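Local coordinates for DUF5063 domain-containing protein (Bacteroides fragilis, PDB 3NRH), which is of unknown function but forms a predominantly alpha-helical DUF5063 domain that pairs with a second copy of itself, at residues Lys11-Phe16 with Asp140-Cys145; Thr37-Thr42 with Ser85-Lys90; Leu48-Ala53 with Lys156-Met161; Thr69-Glu74 with Asp118-Ile123. All blocks are in the same frame, centred on the assembly; numbering follows the deposited sequence.

Interaction 1. Residues Lys11-Phe16 with Asp140-Cys145; sequences KNVIEF and DSLAIC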
loop_
_atom_site.group_PDB
_atom_site.type_symbol
_atom_site.label_atom_id
_atom_site.label_comp_id
_atom_site.label_asym_id
_atom_site.label_seq_id
_atom_site.Cartn_x
_atom_site.Cartn_y
_atom_site.Cartn_z
ATOM N N LYS A 11 -5.454 10.021 18.246
ATOM C CA LYS A 11 -5.548 10.676 16.944
ATOM C C LYS A 11 -5.416 9.670 15.799
ATOM O O LYS A 11 -6.055 9.812 14.756
ATOM C CB LYS A 11 -4.459 11.747 16.820
ATOM C CG LYS A 11 -3.037 11.198 16.773
ATOM C CD LYS A 11 -2.006 12.318 16.875
ATOM C CE LYS A 11 -0.611 11.838 16.501
ATOM N NZ LYS A 11 -0.164 10.682 17.321
ATOM N N ASN A 12 -4.578 8.659 16.001
ATOM C CA ASN A 12 -4.355 7.631 14.992
ATOM C C ASN A 12 -5.566 6.712 14.894
ATOM O O ASN A 12 -5.873 6.179 13.824
ATOM C CB ASN A 12 -3.105 6.821 15.345
ATOM C CG ASN A 12 -1.829 7.635 15.219
ATOM O OD1 ASN A 12 -0.906 7.493 16.019
ATOM N ND2 ASN A 12 -1.769 8.486 14.204
ATOM N N VAL A 13 -6.255 6.522 16.013
ATOM C CA VAL A 13 -7.439 5.676 16.013
ATOM C C VAL A 13 -8.535 6.340 15.179
ATOM O O VAL A 13 -9.179 5.692 14.351
ATOM C CB VAL A 13 -7.949 5.433 17.447
ATOM C CG1 VAL A 13 -9.294 4.727 17.409
ATOM C CG2 VAL A 13 -6.941 4.590 18.212
ATOM N N ILE A 14 -8.736 7.638 15.392
ATOM C CA ILE A 14 -9.748 8.393 14.654
ATOM C C ILE A 14 -9.541 8.321 13.141
ATOM O O ILE A 14 -10.483 8.070 12.388
ATOM C CB ILE A 14 -9.743 9.881 15.080
ATOM C CG1 ILE A 14 -9.991 9.981 16.586
ATOM C CG2 ILE A 14 -10.798 10.664 14.297
ATOM C CD1 ILE A 14 -11.267 9.310 17.041
ATOM N N GLU A 15 -8.311 8.545 12.693
ATOM C CA GLU A 15 -8.029 8.492 11.266
ATOM C C GLU A 15 -8.238 7.084 10.717
ATOM O O GLU A 15 -8.650 6.922 9.571
ATOM C CB GLU A 15 -6.605 8.965 10.979
ATOM C CG GLU A 15 -6.362 10.407 11.386
ATOM C CD GLU A 15 -5.144 11.005 10.716
ATOM O OE1 GLU A 15 -4.081 10.347 10.709
ATOM O OE2 GLU A 15 -5.253 12.138 10.198
ATOM N N PHE A 16 -7.958 6.069 11.530
ATOM C CA PHE A 16 -8.163 4.688 11.095
ATOM C C PHE A 16 -9.665 4.448 10.917
ATOM O O PHE A 16 -10.097 3.861 9.924
ATOM C CB PHE A 16 -7.603 3.703 12.124
ATOM C CG PHE A 16 -7.826 2.258 11.761
ATOM C CD1 PHE A 16 -7.234 1.714 10.622
ATOM C CD2 PHE A 16 -8.644 1.451 12.541
ATOM C CE1 PHE A 16 -7.461 0.379 10.267
ATOM C CE2 PHE A 16 -8.877 0.118 12.197
ATOM C CZ PHE A 16 -8.284 -0.418 11.057
ATOM N N ASP A 140 -12.067 -3.036 23.080
ATOM C CA ASP A 140 -11.815 -4.431 22.744
ATOM C C ASP A 140 -11.951 -4.727 21.259
ATOM O O ASP A 140 -11.170 -5.507 20.714
ATOM C CB ASP A 140 -12.728 -5.343 23.569
ATOM C CG ASP A 140 -12.248 -5.483 25.005
ATOM O OD1 ASP A 140 -11.337 -4.718 25.391
ATOM O OD2 ASP A 140 -12.773 -6.346 25.742
ATOM N N SER A 141 -12.922 -4.106 20.593
ATOM C CA SER A 141 -13.087 -4.339 19.157
ATOM C C SER A 141 -11.853 -3.810 18.427
ATOM O O SER A 141 -11.402 -4.396 17.442
ATOM C CB SER A 141 -14.362 -3.658 18.626
ATOM O OG SER A 141 -14.329 -2.246 18.775
ATOM N N LEU A 142 -11.301 -2.705 18.922
ATOM C CA LEU A 142 -10.101 -2.119 18.324
ATOM C C LEU A 142 -8.920 -3.068 18.518
ATOM O O LEU A 142 -8.182 -3.366 17.577
ATOM C CB LEU A 142 -9.777 -0.774 18.976
ATOM C CG LEU A 142 -8.462 -0.136 18.525
ATOM C CD1 LEU A 142 -8.544 0.179 17.042
ATOM C CD2 LEU A 142 -8.186 1.131 19.330
ATOM N N ALA A 143 -8.745 -3.543 19.748
ATOM C CA ALA A 143 -7.656 -4.464 20.063
ATOM C C ALA A 143 -7.720 -5.711 19.182
ATOM O O ALA A 143 -6.702 -6.168 18.669
ATOM C CB ALA A 143 -7.712 -4.861 21.541
ATOM N N ILE A 144 -8.916 -6.267 19.018
ATOM C CA ILE A 144 -9.091 -7.456 18.188
ATOM C C ILE A 144 -8.729 -7.169 16.733
ATOM O O ILE A 144 -8.008 -7.937 16.099
ATOM C CB ILE A 144 -10.546 -7.963 18.249
ATOM C CG1 ILE A 144 -10.829 -8.538 19.637
ATOM C CG2 ILE A 144 -10.783 -9.027 17.175
ATOM C CD1 ILE A 144 -12.262 -8.960 19.843
ATOM N N CYS A 145 -9.235 -6.059 16.207
ATOM C CA CYS A 145 -8.953 -5.681 14.831
ATOM C C CYS A 145 -7.452 -5.494 14.620
ATOM O O CYS A 145 -6.897 -5.951 13.620
ATOM C CB CYS A 145 -9.695 -4.395 14.482
ATOM S SG CYS A 145 -9.579 -3.932 12.742
#
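Phe16 carries CG trans to its own backbone nitrogen (chi1 178°), and Cys145 holds SG the same way (chi1 -173°); together these torsions bring the ring and the sulfur toward each other in the interior of a predominantly helical bundle. The first turns of helix 11-28 here face the early part of helix 135-169. The sulfur-aromatic contact is edge-on: SG lies 80° off the normal of the Phe16 ring and 5.3 Å from its centroid. It straddles one ring bond, with CE2 and CZ of Phe16 each 4.1 Å from Cys145 SG.

One turn back on both helices the contact becomes purely aliphatic. Val13 and Leu142 are the closest backbone pair, yet their CA atoms stay 8.6 Å apart, a gap their branched side chains have to bridge. Both reach inward, one branch each, and meet at a slant rather than side by side. Helix 112-131 closes in on this pair, with Phe130 against Val13 and Phe126 against Leu142. On the outer side of helix 11-28, Glu15 forms a salt bridge with Lys52. Asp140 accepts the backbone N-H groups of Ile62 and Gly63, one on each carboxylate oxygen. Between the aliphatic pair the touch is one methyl on another, Val13 CG2 lying 3.8 Å from Leu142 CD2.

Interaction 2. Residues Thr37-Thr42 with Ser85-Lys90; sequences TFVDTT and SILAEK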
loop_
_atom_site.group_PDB
_atom_site.type_symbol
_atom_site.label_atom_id
_atom_site.label_comp_id
_atom_site.label_asym_id
_atom_site.label_seq_id
_atom_site.Cartn_x
_atom_site.Cartn_y
_atom_site.Cartn_z
ATOM N N THR A 37 -13.578 1.827 -12.335
ATOM C CA THR A 37 -13.722 2.698 -11.176
ATOM C C THR A 37 -13.442 1.924 -9.891
ATOM O O THR A 37 -12.804 2.438 -8.970
ATOM C CB THR A 37 -15.139 3.293 -11.110
ATOM O OG1 THR A 37 -15.415 3.987 -12.332
ATOM C CG2 THR A 37 -15.250 4.272 -9.950
ATOM N N PHE A 38 -13.922 0.685 -9.835
ATOM C CA PHE A 38 -13.716 -0.163 -8.669
ATOM C C PHE A 38 -12.229 -0.412 -8.432
ATOM O O PHE A 38 -11.722 -0.228 -7.324
ATOM C CB PHE A 38 -14.416 -1.512 -8.854
ATOM C CG PHE A 38 -14.214 -2.448 -7.702
ATOM C CD1 PHE A 38 -14.901 -2.259 -6.508
ATOM C CD2 PHE A 38 -13.301 -3.492 -7.791
ATOM C CE1 PHE A 38 -14.680 -3.097 -5.417
ATOM C CE2 PHE A 38 -13.072 -4.335 -6.705
ATOM C CZ PHE A 38 -13.763 -4.136 -5.516
ATOM N N VAL A 39 -11.536 -0.841 -9.481
ATOM C CA VAL A 39 -10.115 -1.131 -9.377
ATOM C C VAL A 39 -9.287 0.099 -9.015
ATOM O O VAL A 39 -8.459 0.044 -8.107
ATOM C CB VAL A 39 -9.583 -1.742 -10.693
ATOM C CG1 VAL A 39 -8.060 -1.865 -10.643
ATOM C CG2 VAL A 39 -10.208 -3.116 -10.902
ATOM N N ASP A 40 -9.511 1.205 -9.720
ATOM C CA ASP A 40 -8.762 2.434 -9.454
ATOM C C ASP A 40 -8.909 2.927 -8.018
ATOM O O ASP A 40 -7.928 3.333 -7.390
ATOM C CB ASP A 40 -9.206 3.563 -10.394
ATOM C CG ASP A 40 -8.809 3.318 -11.832
ATOM O OD1 ASP A 40 -7.803 2.615 -12.055
ATOM O OD2 ASP A 40 -9.491 3.844 -12.738
ATOM N N THR A 41 -10.135 2.900 -7.504
ATOM C CA THR A 41 -10.394 3.378 -6.150
ATOM C C THR A 41 -9.863 2.462 -5.055
ATOM O O THR A 41 -9.347 2.937 -4.039
ATOM C CB THR A 41 -11.891 3.587 -5.913
ATOM O OG1 THR A 41 -12.407 4.472 -6.913
ATOM C CG2 THR A 41 -12.126 4.193 -4.534
ATOM N N THR A 42 -9.986 1.154 -5.261
ATOM C CA THR A 42 -9.512 0.200 -4.271
ATOM C C THR A 42 -7.998 0.311 -4.113
ATOM O O THR A 42 -7.467 0.117 -3.017
ATOM C CB THR A 42 -9.886 -1.243 -4.658
ATOM O OG1 THR A 42 -11.306 -1.332 -4.859
ATOM C CG2 THR A 42 -9.491 -2.208 -3.543
ATOM N N SER A 85 -18.566 -10.709 -9.188
ATOM C CA SER A 85 -19.256 -10.335 -10.424
ATOM C C SER A 85 -18.640 -9.099 -11.077
ATOM O O SER A 85 -18.551 -9.013 -12.304
ATOM C CB SER A 85 -20.743 -10.080 -10.152
ATOM O OG SER A 85 -21.374 -11.252 -9.667
ATOM N N ILE A 86 -18.213 -8.143 -10.258
ATOM C CA ILE A 86 -17.597 -6.920 -10.762
ATOM C C ILE A 86 -16.268 -7.226 -11.438
ATOM O O ILE A 86 -15.981 -6.717 -12.524
ATOM C CB ILE A 86 -17.320 -5.906 -9.614
ATOM C CG1 ILE A 86 -18.607 -5.581 -8.854
ATOM C CG2 ILE A 86 -16.701 -4.634 -10.180
ATOM C CD1 ILE A 86 -19.658 -4.868 -9.680
ATOM N N LEU A 87 -15.459 -8.059 -10.788
ATOM C CA LEU A 87 -14.144 -8.433 -11.304
ATOM C C LEU A 87 -14.178 -9.449 -12.447
ATOM O O LEU A 87 -13.319 -9.428 -13.314
ATOM C CB LEU A 87 -13.267 -8.958 -10.157
ATOM C CG LEU A 87 -12.752 -7.890 -9.191
ATOM C CD1 LEU A 87 -12.123 -8.560 -7.989
ATOM C CD2 LEU A 87 -11.734 -7.015 -9.913
ATOM N N ALA A 88 -15.180 -10.321 -12.445
ATOM C CA ALA A 88 -15.339 -11.350 -13.478
ATOM C C ALA A 88 -14.075 -12.199 -13.590
ATOM O O ALA A 88 -13.536 -12.630 -12.586
ATOM C CB ALA A 88 -15.658 -10.701 -14.819
ATOM N N GLU A 89 -13.593 -12.443 -14.807
ATOM C CA GLU A 89 -12.362 -13.225 -15.003
ATOM C C GLU A 89 -11.123 -12.645 -14.297
ATOM O O GLU A 89 -10.122 -13.341 -14.133
ATOM C CB GLU A 89 -12.082 -13.420 -16.514
ATOM C CG GLU A 89 -12.950 -12.600 -17.476
ATOM C CD GLU A 89 -12.459 -11.167 -17.682
ATOM O OE1 GLU A 89 -11.240 -10.972 -17.928
ATOM O OE2 GLU A 89 -13.304 -10.241 -17.612
ATOM N N LYS A 90 -11.203 -11.378 -13.886
ATOM C CA LYS A 90 -10.113 -10.669 -13.173
ATOM C C LYS A 90 -9.998 -11.055 -11.705
ATOM O O LYS A 90 -9.028 -10.717 -11.026
ATOM C CB LYS A 90 -10.370 -9.162 -13.185
ATOM C CG LYS A 90 -9.370 -8.346 -13.918
ATOM C CD LYS A 90 -9.571 -8.534 -15.397
ATOM C CE LYS A 90 -8.398 -9.181 -16.135
ATOM N NZ LYS A 90 -8.483 -8.662 -17.532
#
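The carbonyl oxygen of Phe38, the residue whose side chain meets Ile86 and Leu87, is held by two donors from Thr42. The hydroxyl OG1 of Thr42 lies 2.7 Å from Phe38 O, and the backbone N of Thr42 lies 3.0 Å from the same oxygen. They approach from opposite faces of the carbonyl, with OG1 well above its plane. The hydroxyl also sits over the centre of one face of the Phe38 ring, 3.7 Å above its plane.

Across to helix 73-87 the side chains meet on the other side of that ring. Ile86 reaches over with its CG2 branch, 4.1 Å from both CB and CG of Phe38. Leu87 follows farther out along the ring, on the same side as Ile86, its CG 4.3 Å from Phe38 CE2, while its CD2 meets Val39 CG2. The Phe26 ring of helix 11-28 meets Phe38 with the planes about 15° apart. Between Phe38, Val39, Ile86 and Leu87 the joint therefore rests on shape and hydrophobic burial; the polar link between the helices comes from Arg35, at the start of helix 35-54, which hydrogen-bonds Ile86 O and forms a salt bridge with Glu89.

Interaction 3. Residues Leu48-Ala53 with Lys156-Met161; sequences LLYLKA and KLVNTM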
loop_
_atom_site.group_PDB
_atom_site.type_symbol
_atom_site.label_atom_id
_atom_site.label_comp_id
_atom_site.label_asym_id
_atom_site.label_seq_id
_atom_site.Cartn_x
_atom_site.Cartn_y
_atom_site.Cartn_z
ATOM N N LEU A 48 -3.982 3.291 2.022
ATOM C CA LEU A 48 -4.264 4.211 3.117
ATOM C C LEU A 48 -4.739 3.419 4.333
ATOM O O LEU A 48 -4.393 3.743 5.467
ATOM C CB LEU A 48 -5.331 5.228 2.705
ATOM C CG LEU A 48 -5.655 6.299 3.756
ATOM C CD1 LEU A 48 -4.395 7.046 4.168
ATOM C CD2 LEU A 48 -6.683 7.253 3.187
ATOM N N LEU A 49 -5.532 2.379 4.091
ATOM C CA LEU A 49 -6.037 1.544 5.173
ATOM C C LEU A 49 -4.871 0.828 5.856
ATOM O O LEU A 49 -4.816 0.737 7.087
ATOM C CB LEU A 49 -7.048 0.526 4.627
ATOM C CG LEU A 49 -7.717 -0.439 5.614
ATOM C CD1 LEU A 49 -8.526 0.332 6.644
ATOM C CD2 LEU A 49 -8.620 -1.402 4.845
ATOM N N TYR A 50 -3.930 0.335 5.056
ATOM C CA TYR A 50 -2.767 -0.359 5.595
ATOM C C TYR A 50 -1.933 0.603 6.443
ATOM O O TYR A 50 -1.515 0.276 7.559
ATOM C CB TYR A 50 -1.898 -0.912 4.458
ATOM C CG TYR A 50 -0.763 -1.776 4.956
ATOM C CD1 TYR A 50 -0.929 -3.149 5.126
ATOM C CD2 TYR A 50 0.454 -1.208 5.326
ATOM C CE1 TYR A 50 0.092 -3.939 5.662
ATOM C CE2 TYR A 50 1.478 -1.984 5.867
ATOM C CZ TYR A 50 1.288 -3.347 6.034
ATOM O OH TYR A 50 2.288 -4.100 6.605
ATOM N N LEU A 51 -1.684 1.788 5.899
ATOM C CA LEU A 51 -0.900 2.796 6.598
ATOM C C LEU A 51 -1.522 3.181 7.938
ATOM O O LEU A 51 -0.839 3.214 8.958
ATOM C CB LEU A 51 -0.754 4.035 5.716
ATOM C CG LEU A 51 -0.037 5.244 6.319
ATOM C CD1 LEU A 51 1.357 4.861 6.774
ATOM C CD2 LEU A 51 0.023 6.357 5.269
ATOM N N LYS A 52 -2.816 3.476 7.939
ATOM C CA LYS A 52 -3.489 3.856 9.179
ATOM C C LYS A 52 -3.501 2.720 10.202
ATOM O O LYS A 52 -3.382 2.957 11.404
ATOM C CB LYS A 52 -4.914 4.339 8.876
ATOM C CG LYS A 52 -4.959 5.628 8.065
ATOM C CD LYS A 52 -4.153 6.737 8.746
ATOM C CE LYS A 52 -3.984 7.959 7.857
ATOM N NZ LYS A 52 -3.051 8.956 8.464
ATOM N N ALA A 53 -3.634 1.483 9.732
ATOM C CA ALA A 53 -3.627 0.344 10.643
ATOM C C ALA A 53 -2.236 0.214 11.265
ATOM O O ALA A 53 -2.100 -0.063 12.458
ATOM C CB ALA A 53 -3.984 -0.930 9.893
ATOM N N LYS A 156 -3.562 -10.247 3.695
ATOM C CA LYS A 156 -4.575 -10.340 2.650
ATOM C C LYS A 156 -4.671 -9.016 1.896
ATOM O O LYS A 156 -4.869 -8.998 0.683
ATOM C CB LYS A 156 -5.934 -10.699 3.250
ATOM C CG LYS A 156 -6.006 -12.118 3.795
ATOM C CD LYS A 156 -7.362 -12.407 4.407
ATOM C CE LYS A 156 -7.436 -13.825 4.967
ATOM N NZ LYS A 156 -7.226 -14.859 3.920
ATOM N N LEU A 157 -4.513 -7.911 2.619
ATOM C CA LEU A 157 -4.576 -6.586 2.019
ATOM C C LEU A 157 -3.436 -6.385 1.015
ATOM O O LEU A 157 -3.669 -5.970 -0.122
ATOM C CB LEU A 157 -4.524 -5.505 3.120
ATOM C CG LEU A 157 -4.692 -4.043 2.674
ATOM C CD1 LEU A 157 -5.044 -3.176 3.868
ATOM C CD2 LEU A 157 -3.413 -3.537 2.018
ATOM N N VAL A 158 -2.202 -6.682 1.420
ATOM C CA VAL A 158 -1.076 -6.506 0.506
ATOM C C VAL A 158 -1.149 -7.461 -0.690
ATOM O O VAL A 158 -0.786 -7.088 -1.809
ATOM C CB VAL A 158 0.280 -6.666 1.232
ATOM C CG1 VAL A 158 0.464 -5.529 2.229
ATOM C CG2 VAL A 158 0.349 -7.998 1.940
ATOM N N ASN A 159 -1.625 -8.682 -0.462
ATOM C CA ASN A 159 -1.756 -9.653 -1.551
ATOM C C ASN A 159 -2.780 -9.142 -2.559
ATOM O O ASN A 159 -2.580 -9.237 -3.771
ATOM C CB ASN A 159 -2.219 -11.019 -1.032
ATOM C CG ASN A 159 -1.162 -11.730 -0.212
ATOM O OD1 ASN A 159 0.023 -11.410 -0.286
ATOM N ND2 ASN A 159 -1.588 -12.718 0.568
ATOM N N THR A 160 -3.877 -8.590 -2.050
ATOM C CA THR A 160 -4.936 -8.068 -2.906
ATOM C C THR A 160 -4.457 -6.850 -3.683
ATOM O O THR A 160 -4.821 -6.662 -4.843
ATOM C CB THR A 160 -6.178 -7.681 -2.079
ATOM O OG1 THR A 160 -6.646 -8.831 -1.367
ATOM C CG2 THR A 160 -7.289 -7.176 -2.988
HETATM N N MSE A 161 -3.648 -6.016 -3.039
HETATM C CA MSE A 161 -3.110 -4.833 -3.698
HETATM C C MSE A 161 -2.263 -5.248 -4.891
HETATM O O MSE A 161 -2.321 -4.626 -5.955
HETATM C CB MSE A 161 -2.239 -4.031 -2.736
HETATM C CG MSE A 161 -2.960 -2.925 -2.019
HETATM SE SE MSE A 161 -1.689 -1.870 -1.023
HETATM C CE MSE A 161 -1.024 -0.789 -2.465
#
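Tyr50 meets Leu157 at a slant, the leucine fork opening onto the tyrosine's CB. Both methyls, CD1 and CD2 of Leu157, lie 3.9 Å from Tyr50 CB. The fork is also pressed against the backbone, with Leu157 CD1 3.9 Å from Tyr50 N. Further out the ring takes over: Val158 CG1 comes to 3.8 Å from Tyr50 CE1, again obliquely to the ring plane. Tyr50 can offer this flank because its CG is trans to the backbone N (chi1 -173°), which swings the ring out past Leu157 to Val158. Leu49 adds a methyl to the same leucine branch, its CD2 4.1 Å from Leu157 CD1.

Helices 35-54 and 135-169 run roughly antiparallel here, as neighbours in the helical bundle, their local axes 10.7 Å apart at closest approach and 155° between their directions. The site is also part of the dimer interface: the hydroxyl of Tyr50 is hydrogen-bonded to ND1 of His165 of the second subunit, whose imidazole meets the tyrosine ring too. Phe149 of its own chain packs against the same ring with the planes at about 60°. Ile119 of helix 112-131 also packs on Leu157. Thr160 ties its OG1 back to the helix, 2.7 Å from Lys156 O, a carbonyl that the backbone N of Thr160 approaches from the opposite face.

Interaction 4. Residues Thr69-Glu74 with Asp118-Ile123; sequences TYVTEE and DIYQDI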
loop_
_atom_site.group_PDB
_atom_site.type_symbol
_atom_site.label_atom_id
_atom_site.label_comp_id
_atom_site.label_asym_id
_atom_site.label_seq_id
_atom_site.Cartn_x
_atom_site.Cartn_y
_atom_site.Cartn_z
ATOM N N THR A 69 -21.111 -8.450 17.058
ATOM C CA THR A 69 -20.572 -8.777 15.748
ATOM C C THR A 69 -21.584 -8.311 14.709
ATOM O O THR A 69 -22.781 -8.251 14.985
ATOM C CB THR A 69 -20.346 -10.300 15.600
ATOM O OG1 THR A 69 -19.344 -10.724 16.532
ATOM C CG2 THR A 69 -19.885 -10.642 14.193
ATOM N N TYR A 70 -21.108 -7.959 13.522
ATOM C CA TYR A 70 -22.005 -7.507 12.473
ATOM C C TYR A 70 -22.096 -8.505 11.330
ATOM O O TYR A 70 -23.187 -8.909 10.928
ATOM C CB TYR A 70 -21.544 -6.162 11.894
ATOM C CG TYR A 70 -22.410 -5.695 10.739
ATOM C CD1 TYR A 70 -23.521 -4.879 10.954
ATOM C CD2 TYR A 70 -22.139 -6.103 9.434
ATOM C CE1 TYR A 70 -24.340 -4.482 9.893
ATOM C CE2 TYR A 70 -22.952 -5.715 8.371
ATOM C CZ TYR A 70 -24.046 -4.903 8.604
ATOM O OH TYR A 70 -24.829 -4.496 7.538
ATOM N N VAL A 71 -20.936 -8.893 10.805
ATOM C CA VAL A 71 -20.877 -9.795 9.665
ATOM C C VAL A 71 -21.384 -11.214 9.899
ATOM O O VAL A 71 -20.841 -11.963 10.710
ATOM C CB VAL A 71 -19.441 -9.859 9.096
ATOM C CG1 VAL A 71 -19.399 -10.770 7.877
ATOM C CG2 VAL A 71 -18.974 -8.459 8.720
ATOM N N THR A 72 -22.433 -11.565 9.165
ATOM C CA THR A 72 -23.035 -12.888 9.227
ATOM C C THR A 72 -22.623 -13.612 7.947
ATOM O O THR A 72 -22.041 -13.004 7.047
ATOM C CB THR A 72 -24.572 -12.799 9.266
ATOM O OG1 THR A 72 -25.048 -12.194 8.055
ATOM C CG2 THR A 72 -25.025 -11.967 10.457
ATOM N N GLU A 73 -22.917 -14.904 7.858
ATOM C CA GLU A 73 -22.563 -15.660 6.660
ATOM C C GLU A 73 -23.233 -15.057 5.425
ATOM O O GLU A 73 -22.632 -14.989 4.352
ATOM C CB GLU A 73 -22.989 -17.124 6.812
ATOM C CG GLU A 73 -22.579 -18.018 5.650
ATOM C CD GLU A 73 -21.083 -17.997 5.392
ATOM O OE1 GLU A 73 -20.309 -18.212 6.347
ATOM O OE2 GLU A 73 -20.681 -17.768 4.232
ATOM N N GLU A 74 -24.476 -14.618 5.579
ATOM C CA GLU A 74 -25.228 -14.034 4.470
ATOM C C GLU A 74 -24.600 -12.722 3.994
ATOM O O GLU A 74 -24.464 -12.486 2.791
ATOM C CB GLU A 74 -26.679 -13.791 4.890
ATOM C CG GLU A 74 -27.595 -13.327 3.768
ATOM C CD GLU A 74 -27.692 -14.332 2.630
ATOM O OE1 GLU A 74 -27.665 -15.551 2.905
ATOM O OE2 GLU A 74 -27.811 -13.904 1.461
ATOM N N ASP A 118 -12.934 -11.024 3.221
ATOM C CA ASP A 118 -12.287 -11.412 4.475
ATOM C C ASP A 118 -11.822 -10.183 5.253
ATOM O O ASP A 118 -12.026 -10.095 6.461
ATOM C CB ASP A 118 -11.081 -12.326 4.217
ATOM C CG ASP A 118 -11.482 -13.742 3.855
ATOM O OD1 ASP A 118 -12.677 -14.084 3.985
ATOM O OD2 ASP A 118 -10.594 -14.521 3.447
ATOM N N ILE A 119 -11.189 -9.237 4.560
ATOM C CA ILE A 119 -10.709 -8.016 5.211
ATOM C C ILE A 119 -11.924 -7.259 5.749
ATOM O O ILE A 119 -11.921 -6.774 6.882
ATOM C CB ILE A 119 -9.933 -7.133 4.206
ATOM C CG1 ILE A 119 -8.686 -7.885 3.722
ATOM C CG2 ILE A 119 -9.548 -5.803 4.847
ATOM C CD1 ILE A 119 -7.975 -7.199 2.566
ATOM N N TYR A 120 -12.967 -7.188 4.929
ATOM C CA TYR A 120 -14.213 -6.516 5.292
ATOM C C TYR A 120 -14.782 -7.080 6.597
ATOM O O TYR A 120 -15.263 -6.331 7.447
ATOM C CB TYR A 120 -15.235 -6.686 4.159
ATOM C CG TYR A 120 -16.615 -6.128 4.448
ATOM C CD1 TYR A 120 -16.919 -4.787 4.196
ATOM C CD2 TYR A 120 -17.620 -6.947 4.958
ATOM C CE1 TYR A 120 -18.200 -4.278 4.449
ATOM C CE2 TYR A 120 -18.899 -6.451 5.213
ATOM C CZ TYR A 120 -19.183 -5.117 4.959
ATOM O OH TYR A 120 -20.444 -4.626 5.231
ATOM N N GLN A 121 -14.735 -8.400 6.762
ATOM C CA GLN A 121 -15.259 -8.999 7.979
ATOM C C GLN A 121 -14.603 -8.390 9.213
ATOM O O GLN A 121 -15.283 -8.043 10.177
ATOM C CB GLN A 121 -15.048 -10.513 7.976
ATOM C CG GLN A 121 -15.793 -11.235 9.092
ATOM C CD GLN A 121 -15.609 -12.738 9.033
ATOM O OE1 GLN A 121 -15.692 -13.341 7.964
ATOM N NE2 GLN A 121 -15.371 -13.354 10.186
ATOM N N ASP A 122 -13.284 -8.260 9.200
ATOM C CA ASP A 122 -12.607 -7.679 10.358
ATOM C C ASP A 122 -12.847 -6.182 10.504
ATOM O O ASP A 122 -13.108 -5.698 11.603
ATOM C CB ASP A 122 -11.105 -7.950 10.303
ATOM C CG ASP A 122 -10.697 -9.131 11.170
ATOM O OD1 ASP A 122 -10.968 -9.101 12.394
ATOM O OD2 ASP A 122 -10.108 -10.087 10.632
ATOM N N ILE A 123 -12.775 -5.447 9.401
ATOM C CA ILE A 123 -12.969 -3.997 9.465
ATOM C C ILE A 123 -14.406 -3.607 9.821
ATOM O O ILE A 123 -14.627 -2.752 10.680
ATOM C CB ILE A 123 -12.584 -3.324 8.131
ATOM C CG1 ILE A 123 -11.163 -3.741 7.729
ATOM C CG2 ILE A 123 -12.658 -1.797 8.273
ATOM C CD1 ILE A 123 -10.105 -3.388 8.758
#
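Val71 is the centre of the van der Waals contact, lying against both Gln121 and Tyr120; its side chain crosses that of Gln121 at about a right angle. Val71 CG1 rests on the extended glutamine chain, 3.8 Å from Gln121 CG. The other methyl, Val71 CG2, dips to the helix backbone, 3.8 Å from Gln121 CA, and reaches Tyr120 CE2 at 4.0 Å. Such a close seat fits the short spacing of the main chains, the CA atoms of Val71 and Gln121 being 5.9 Å apart.

The aromatic part is looser: Tyr70 CE2 comes within 4.2 Å of Tyr120 OH, obliquely to the Tyr70 ring. That ring also makes an edge-to-face contact with Phe128 and a cation-pi contact with Lys124, both further along helix 112-131.

The polar bonds are made with residues outside the two segments. Asp125 OD1 accepts from the backbone N of both Tyr70 and Val71, which fixes the incoming chain on the helix, and Tyr120 OH is hydrogen-bonded to Glu28 OE2. Thr72 OG1 binds Ile75 N. The arrangement is that of an N-capped helix start: a connecting loop lies against helix 112-131, then Thr72, as N-cap, begins helix 73-87.

How the interactions relate
Interactions 1, 2 and 3 are buried, whereas interaction 4 is only partly so and joins a loop to a helix. Helix 135-169 serves both 1 and 3, and helix 35-54 both 2 and 3. Interactions 1 and 2 lie on opposite sides of the chain's centre, about 28 Å apart between centres; interaction 3 is 15 to 16 Å from each. Interaction 1 touches 3 through Phe16 on Ala53, and 4 through Cys145 on Ile123. Ile119 of interaction 4 packs on Leu157. Chemistry follows place: sulfur-aromatic and aliphatic in 1; aliphatic-aromatic in 2 and 3, with Tyr50 of 3 also bonded to the second subunit; in 4, loop side chains on a helix, the loop's N-H groups bonded to Asp125.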